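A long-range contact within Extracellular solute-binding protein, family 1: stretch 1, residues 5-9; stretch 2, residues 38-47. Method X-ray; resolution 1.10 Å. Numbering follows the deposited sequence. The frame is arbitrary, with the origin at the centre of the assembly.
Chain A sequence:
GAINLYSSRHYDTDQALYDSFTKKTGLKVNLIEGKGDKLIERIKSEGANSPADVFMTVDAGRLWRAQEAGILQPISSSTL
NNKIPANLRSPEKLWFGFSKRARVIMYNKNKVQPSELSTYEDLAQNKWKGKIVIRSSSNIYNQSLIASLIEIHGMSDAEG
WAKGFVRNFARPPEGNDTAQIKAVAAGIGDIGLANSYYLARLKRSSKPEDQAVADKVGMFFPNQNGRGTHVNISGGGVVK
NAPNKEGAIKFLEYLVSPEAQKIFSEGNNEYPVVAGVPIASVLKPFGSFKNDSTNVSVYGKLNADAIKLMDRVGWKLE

Stretch 1, residues 5-9: LYSSR
Stretch 2 38-47: KLIERIKSEG

Residues 5-7 form the end of a strand that begins earlier in the chain, and Ser-8 and Arg-9 follow it as loop. Residues 38-46 are helical, continuing a helix that also begins earlier. The strand and helix axes approach to 9.2 Å. Their N-to-C directions make an angle of 141°, so the two run roughly antiparallel but clearly skewed. The register is set by Tyr-6 and Leu-39, whose CA atoms lie 7.0 Å apart. The contact buries 273 Å² in all, and Tyr-6 supplies the largest share.

The strand and the helix have regular backbone conformation. Leu-5, Tyr-6 and Ser-7 have phi/psi of -97/113, -97/111 and -139/140. Ser-8 (-97/1) and Arg-9 (-116/9) leave the extended form. Residues 38-46 stay near -65/-40, with psi rising to -28 at Glu-46. The helix is held by i to i+4 bonds, from Arg-42 N to Lys-38 O (2.8 Å) through Gly-47 N to Ile-43 O (3.0 Å). Gly-47 then departs from helical values at 57/-137, a positive phi that favours glycine.

Apolar packing centres on the Tyr-6 ring. Its CA-to-CB bond points toward the helix, with chi1 -80° (m) and chi2 43°. Tyr-6 CD2 lies 3.5 Å from Ile-43 CG1 and 4.1 Å from Leu-39 CD2. The CA-to-CB bonds of both partners point toward the strand, and the two sit one helical turn apart, so the ring meets successive turns. Leu-39 is m,t (-70°, 172°) and Ile-43 is m,t (-64°, 166°). The approaches to the ring are oblique.

Leu-39 also packs against the strand's backbone. Leu-39 CD1 is 3.9 Å from Tyr-6 C, 3.4 Å from Ser-7 C and 3.6 Å from Ser-8 N. One methyl thus covers the chain where strand gives way to loop. The CA-to-CB bond of Ser-7 points away (chi1 180°, t), and its contact is made through the main chain. The CA-to-CB bond of Ser-8 points toward the helix with chi1 67° (p), and Ser-8 CB is 4.3 Å from Leu-39 CD1.

One hydrogen bond crosses the contact. Tyr-6 OH donates to Glu-46 OE1 at 2.9 Å, anchoring the far end of the ring near the C-terminal end of the helix. Glu-46 is m,t (-70°, 170°) with chi3 -7°.

The same carboxylate is used twice within this site. Arg-42 NE donates to Glu-46 OE2 at 2.9 Å and 167°, a nearly straight bond within a salt bridge one turn along the helix. Arg-42 is extended, t,t,t (172°, 175°, 180°) with chi4 168°. Arg-42 NE lies 3.8 Å from Tyr-6 CE2, again obliquely. Tyr-6, Glu-46 and Arg-42 therefore form a linked cluster.

Two local bonds complete the account. Arg-9 N donates to Ser-7 OG at 2.9 Å and 160°, tying the loop back to the strand end. Ser-45 OG, with chi1 80° (p), donates to Arg-42 O at 3.0 Å.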

# COMPACT_ATOMS: atom_id res chain seq x y z
N LEU A 5 1.04 16.36 13.01
CA LEU A 5 0.95 15.23 12.09
C LEU A 5 2.27 15.05 11.36
O LEU A 5 2.65 15.92 10.57
CB LEU A 5 -0.16 15.51 11.10
CG LEU A 5 -0.32 14.51 9.95
CD1 LEU A 5 -0.55 13.07 10.40
CD2 LEU A 5 -1.42 14.95 8.97
N TYR A 6 2.97 13.95 11.65
CA TYR A 6 4.21 13.57 10.94
C TYR A 6 3.78 12.56 9.87
O TYR A 6 3.35 11.46 10.19
CB TYR A 6 5.21 12.92 11.88
CG TYR A 6 6.03 13.84 12.77
CD1 TYR A 6 5.47 14.93 13.42
CD2 TYR A 6 7.36 13.54 13.01
CE1 TYR A 6 6.24 15.73 14.26
CE2 TYR A 6 8.13 14.31 13.86
CZ TYR A 6 7.58 15.41 14.48
OH TYR A 6 8.36 16.16 15.34
N SER A 7 3.86 12.95 8.60
CA SER A 7 3.32 12.11 7.52
C SER A 7 4.22 12.08 6.30
O SER A 7 4.75 13.12 5.88
CB SER A 7 1.95 12.59 7.09
OG SER A 7 1.45 11.78 6.04
N SER A 8 4.35 10.89 5.72
CA SER A 8 4.94 10.73 4.39
C SER A 8 3.91 10.65 3.25
O SER A 8 4.26 10.45 2.08
CB SER A 8 5.84 9.49 4.37
OG SER A 8 5.08 8.30 4.52
N ARG A 9 2.63 10.75 3.62
CA ARG A 9 1.47 10.38 2.76
C ARG A 9 0.59 11.59 2.41
O ARG A 9 -0.48 11.44 1.80
CB ARG A 9 0.69 9.25 3.49
CG ARG A 9 -0.65 8.74 2.92
CD ARG A 9 -0.63 8.29 1.46
NE ARG A 9 -1.95 7.83 1.02
CZ ARG A 9 -2.95 8.65 0.73
NH1 ARG A 9 -2.80 9.96 0.77
NH2 ARG A 9 -4.13 8.14 0.38
N LYS A 38 12.54 7.74 7.38
CA LYS A 38 13.19 8.90 7.97
C LYS A 38 12.36 9.52 9.09
O LYS A 38 12.91 9.91 10.12
CB LYS A 38 13.47 9.96 6.91
CG LYS A 38 14.59 9.57 5.96
CD LYS A 38 15.97 9.50 6.63
CE LYS A 38 16.43 10.84 7.19
NZ LYS A 38 17.80 10.77 7.78
N LEU A 39 11.04 9.54 8.93
CA LEU A 39 10.16 10.02 10.01
C LEU A 39 10.19 9.11 11.22
O LEU A 39 10.17 9.60 12.34
CB LEU A 39 8.72 10.21 9.54
CG LEU A 39 8.47 11.36 8.58
CD1 LEU A 39 7.05 11.29 8.06
CD2 LEU A 39 8.70 12.69 9.27
N ILE A 40 10.24 7.79 10.99
CA ILE A 40 10.33 6.85 12.12
C ILE A 40 11.61 7.15 12.90
O ILE A 40 11.57 7.26 14.14
CB ILE A 40 10.27 5.38 11.67
CG1 ILE A 40 8.88 5.08 11.10
CG2 ILE A 40 10.59 4.44 12.82
CD1 ILE A 40 8.80 3.78 10.34
N GLU A 41 12.73 7.28 12.18
CA GLU A 41 14.01 7.58 12.77
C GLU A 41 13.96 8.91 13.51
O GLU A 41 14.48 9.05 14.61
CB GLU A 41 15.10 7.54 11.67
N ARG A 42 13.34 9.92 12.91
CA ARG A 42 13.22 11.23 13.56
C ARG A 42 12.44 11.16 14.88
O ARG A 42 12.84 11.73 15.87
CB ARG A 42 12.58 12.24 12.61
CG ARG A 42 12.23 13.58 13.24
CD ARG A 42 11.72 14.55 12.22
NE ARG A 42 11.39 15.85 12.81
CZ ARG A 42 11.13 16.97 12.11
NH1 ARG A 42 11.17 16.98 10.79
NH2 ARG A 42 10.82 18.08 12.76
N ILE A 43 11.29 10.48 14.87
CA ILE A 43 10.49 10.36 16.08
C ILE A 43 11.26 9.54 17.15
O ILE A 43 11.23 9.89 18.33
CB ILE A 43 9.09 9.76 15.79
CG1 ILE A 43 8.30 10.71 14.89
CG2 ILE A 43 8.34 9.48 17.08
CD1 ILE A 43 7.06 10.07 14.27
N LYS A 44 11.89 8.45 16.73
CA LYS A 44 12.63 7.61 17.66
C LYS A 44 13.73 8.44 18.34
O LYS A 44 13.89 8.41 19.54
CB LYS A 44 13.22 6.38 16.96
CG LYS A 44 13.69 5.30 17.91
CD LYS A 44 14.31 4.11 17.20
CE LYS A 44 14.25 2.89 18.12
NZ LYS A 44 15.37 1.96 17.85
N SER A 45 14.44 9.23 17.56
CA SER A 45 15.56 10.03 18.06
C SER A 45 15.09 11.20 18.95
O SER A 45 15.75 11.53 19.94
CB SER A 45 16.40 10.53 16.89
OG SER A 45 15.81 11.66 16.29
N GLU A 46 13.95 11.81 18.60
CA GLU A 46 13.34 12.87 19.42
C GLU A 46 12.87 12.30 20.77
O GLU A 46 12.79 13.03 21.76
CB GLU A 46 12.18 13.59 18.67
CG GLU A 46 12.60 14.48 17.48
CD GLU A 46 11.43 14.98 16.62
OE1 GLU A 46 10.28 14.54 16.84
OE2 GLU A 46 11.66 15.84 15.71
N GLY A 47 12.52 11.01 20.80
CA GLY A 47 12.20 10.31 22.04
C GLY A 47 11.06 10.94 22.81
O GLY A 47 10.05 11.40 22.24